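Local coordinates for protein transcriptional regulator, SorC family (Enterococcus faecalis, PDB 2O0M) that probably regulates transcription as a SorC-family DNA-binding protein whose putative sugar-binding domain is expected to sense a carbohydrate ligand, at residues 109-114 with 326-331. Sequence-based numbering, arbitrary orientation.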
ATOM      1  N   ARG A 109       4.683 -15.633  -0.252  1.00 18.70           N
ATOM      2  CA  ARG A 109       5.635 -15.450  -1.305  1.00 18.89           C
ATOM      3  C   ARG A 109       6.373 -14.159  -1.090  1.00 17.51           C
ATOM      4  O   ARG A 109       5.795 -13.166  -0.697  1.00 16.56           O
ATOM      5  CB  ARG A 109       4.891 -15.421  -2.639  1.00 20.03           C
ATOM      6  CG  ARG A 109       5.756 -15.418  -3.864  1.00 24.40           C
ATOM      7  CD  ARG A 109       6.503 -16.717  -4.027  1.00 30.40           C
ATOM      8  NE  ARG A 109       7.873 -16.426  -4.430  1.00 32.79           N
ATOM      9  CZ  ARG A 109       8.239 -16.103  -5.667  1.00 34.56           C
ATOM     10  NH1 ARG A 109       7.348 -16.045  -6.653  1.00 36.21           N
ATOM     11  NH2 ARG A 109       9.512 -15.845  -5.921  1.00 35.20           N
ATOM     12  N   CYS A 110       7.667 -14.192  -1.351  1.00 16.58           N
ATOM     13  CA  CYS A 110       8.465 -12.986  -1.376  1.00 16.28           C
ATOM     14  C   CYS A 110       9.216 -12.992  -2.700  1.00 16.52           C
ATOM     15  O   CYS A 110       9.799 -14.011  -3.079  1.00 16.92           O
ATOM     16  CB  CYS A 110       9.429 -12.924  -0.193  1.00 16.04           C
ATOM     17  SG  CYS A 110      10.463 -11.445  -0.214  1.00 16.11           S
ATOM     18  N   ILE A 111       9.148 -11.875  -3.417  1.00 16.03           N
ATOM     19  CA  ILE A 111       9.927 -11.670  -4.633  1.00 16.53           C
ATOM     20  C   ILE A 111      11.010 -10.656  -4.304  1.00 15.91           C
ATOM     21  O   ILE A 111      10.711  -9.554  -3.866  1.00 15.21           O
ATOM     22  CB  ILE A 111       9.059 -11.157  -5.795  1.00 16.61           C
ATOM     23  CG1 ILE A 111       7.995 -12.201  -6.132  1.00 18.88           C
ATOM     24  CG2 ILE A 111       9.927 -10.878  -7.027  1.00 16.29           C
ATOM     25  CD1 ILE A 111       6.832 -11.680  -6.942  1.00 18.81           C
ATOM     26  N   VAL A 112      12.268 -11.043  -4.504  1.00 15.51           N
ATOM     27  CA  VAL A 112      13.405 -10.179  -4.209  1.00 15.83           C
ATOM     28  C   VAL A 112      14.044  -9.730  -5.527  1.00 15.96           C
ATOM     29  O   VAL A 112      14.633 -10.534  -6.260  1.00 15.72           O
ATOM     30  CB  VAL A 112      14.467 -10.890  -3.337  1.00 15.54           C
ATOM     31  CG1 VAL A 112      15.666  -9.986  -3.118  1.00 15.80           C
ATOM     32  CG2 VAL A 112      13.880 -11.318  -1.999  1.00 14.37           C
ATOM     33  N   VAL A 113      13.900  -8.445  -5.830  1.00 15.61           N
ATOM     34  CA  VAL A 113      14.433  -7.861  -7.052  1.00 16.08           C
ATOM     35  C   VAL A 113      15.902  -7.499  -6.854  1.00 16.17           C
ATOM     36  O   VAL A 113      16.299  -7.034  -5.782  1.00 14.69           O
ATOM     37  CB  VAL A 113      13.615  -6.607  -7.449  1.00 16.21           C
ATOM     38  CG1 VAL A 113      14.237  -5.881  -8.642  1.00 17.54           C
ATOM     39  CG2 VAL A 113      12.170  -7.010  -7.749  1.00 15.87           C
ATOM     40  N   ALA A 114      16.698  -7.701  -7.906  1.00 16.43           N
ATOM     41  CA  ALA A 114      18.116  -7.410  -7.840  1.00 16.98           C
ATOM     42  C   ALA A 114      18.316  -5.936  -7.548  1.00 16.48           C
ATOM     43  O   ALA A 114      17.657  -5.088  -8.143  1.00 15.65           O
ATOM     44  CB  ALA A 114      18.815  -7.787  -9.153  1.00 17.35           C
ATOM     45  N   GLN A 326      -1.340 -14.508   3.731  1.00 14.40           N
ATOM     46  CA  GLN A 326      -1.389 -14.648   2.272  1.00 14.03           C
ATOM     47  C   GLN A 326      -0.623 -13.547   1.528  1.00 13.69           C
ATOM     48  O   GLN A 326      -0.542 -13.592   0.305  1.00 13.33           O
ATOM     49  CB  GLN A 326      -2.832 -14.684   1.756  1.00 14.52           C
ATOM     50  CG  GLN A 326      -3.614 -13.368   1.867  1.00 14.67           C
ATOM     51  CD  GLN A 326      -4.398 -13.249   3.152  1.00 16.00           C
ATOM     52  OE1 GLN A 326      -3.982 -13.765   4.190  1.00 17.37           O
ATOM     53  NE2 GLN A 326      -5.546 -12.568   3.097  1.00 13.99           N
ATOM     54  N   THR A 327      -0.076 -12.583   2.264  1.00 13.43           N
ATOM     55  CA  THR A 327       0.636 -11.436   1.672  1.00 13.65           C
ATOM     56  C   THR A 327       1.778 -11.904   0.750  1.00 13.70           C
ATOM     57  O   THR A 327       2.511 -12.835   1.080  1.00 14.58           O
ATOM     58  CB  THR A 327       1.202 -10.486   2.763  1.00 13.76           C
ATOM     59  OG1 THR A 327       0.122  -9.944   3.546  1.00 12.77           O
ATOM     60  CG2 THR A 327       1.990  -9.323   2.158  1.00 14.22           C
ATOM     61  N   TRP A 328       1.887 -11.270  -0.413  1.00 13.13           N
ATOM     62  CA  TRP A 328       3.074 -11.370  -1.260  1.00 13.58           C
ATOM     63  C   TRP A 328       3.891 -10.116  -0.972  1.00 13.17           C
ATOM     64  O   TRP A 328       3.364  -9.004  -1.048  1.00 12.48           O
ATOM     65  CB  TRP A 328       2.702 -11.377  -2.745  1.00 15.51           C
ATOM     66  CG  TRP A 328       2.102 -12.640  -3.264  1.00 17.81           C
ATOM     67  CD1 TRP A 328       1.039 -13.317  -2.748  1.00 20.53           C
ATOM     68  CD2 TRP A 328       2.489 -13.344  -4.450  1.00 20.04           C
ATOM     69  NE1 TRP A 328       0.763 -14.428  -3.521  1.00 21.13           N
ATOM     70  CE2 TRP A 328       1.641 -14.462  -4.569  1.00 20.18           C
ATOM     71  CE3 TRP A 328       3.487 -13.150  -5.408  1.00 20.59           C
ATOM     72  CZ2 TRP A 328       1.751 -15.372  -5.612  1.00 19.78           C
ATOM     73  CZ3 TRP A 328       3.592 -14.065  -6.450  1.00 19.95           C
ATOM     74  CH2 TRP A 328       2.731 -15.157  -6.537  1.00 19.99           C
ATOM     75  N   LEU A 329       5.172 -10.285  -0.650  1.00 12.26           N
ATOM     76  CA  LEU A 329       6.054  -9.141  -0.420  1.00 12.23           C
ATOM     77  C   LEU A 329       6.985  -8.990  -1.615  1.00 11.46           C
ATOM     78  O   LEU A 329       7.774  -9.891  -1.904  1.00 12.41           O
ATOM     79  CB  LEU A 329       6.871  -9.313   0.860  1.00 11.97           C
ATOM     80  CG  LEU A 329       7.948  -8.250   1.125  1.00 13.02           C
ATOM     81  CD1 LEU A 329       7.340  -6.863   1.287  1.00 13.23           C
ATOM     82  CD2 LEU A 329       8.773  -8.609   2.344  1.00 13.24           C
ATOM     83  N   ILE A 330       6.872  -7.862  -2.308  1.00 10.98           N
ATOM     84  CA  ILE A 330       7.815  -7.494  -3.371  1.00 11.15           C
ATOM     85  C   ILE A 330       8.825  -6.544  -2.748  1.00 10.44           C
ATOM     86  O   ILE A 330       8.462  -5.495  -2.218  1.00 11.08           O
ATOM     87  CB  ILE A 330       7.134  -6.797  -4.556  1.00 11.24           C
ATOM     88  CG1 ILE A 330       6.072  -7.726  -5.153  1.00 11.71           C
ATOM     89  CG2 ILE A 330       8.185  -6.380  -5.593  1.00 11.29           C
ATOM     90  CD1 ILE A 330       5.206  -7.106  -6.206  1.00 11.53           C
ATOM     91  N   THR A 331      10.094  -6.919  -2.806  1.00 10.99           N
ATOM     92  CA  THR A 331      11.136  -6.152  -2.154  1.00 10.44           C
ATOM     93  C   THR A 331      12.425  -6.255  -2.970  1.00 10.47           C
ATOM     94  O   THR A 331      12.429  -6.777  -4.092  1.00 11.20           O
ATOM     95  CB  THR A 331      11.319  -6.650  -0.696  1.00 10.99           C
ATOM     96  OG1 THR A 331      12.139  -5.737   0.049  1.00 10.64           O
ATOM     97  CG2 THR A 331      11.879  -8.074  -0.632  1.00 11.42           C
TER
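The indole of W328 carries the aliphatic start of R109 on one face: CB of R109 stands over the ring, and CG of R109 makes a CH-pi contact 3.7 Å from the centroid of the six-membered ring. At the indole edge, in its plane, CD1 of I111 comes to 4.0 Å from CE3 of W328. The R109 guanidinium, turned 59° from the indole plane, has CG1 of I111 against one face toward its rim, while NH2 forms a salt bridge with E98 of helix 96-105. CG of R109, anti to its backbone N (chi1 -172°), is thereby set over the six-membered ring; the chain then bends at chi2 and chi3.

Beneath these side chains run two parallel neighbouring strands of the putative sugar-binding domain, a Rossmann-like fold by family, 109-113 pairing with 328-332, which in turn pairs with 302-306. Backbone hydrogen bonds between 109-113 and 328-331 alternate in direction: N of L329 to O of R109, N of I111 to O of L329 (2.8 Å), N of T331 to O of I111, and N of V113 to O of T331, with an N-H...O angle of 177°. On the opposite sheet face, covered partly by helix 96-105, SG of C110 lies 3.7 Å from CG2 of T331, and CG2 of V112 meets that same methyl at 4.0 Å.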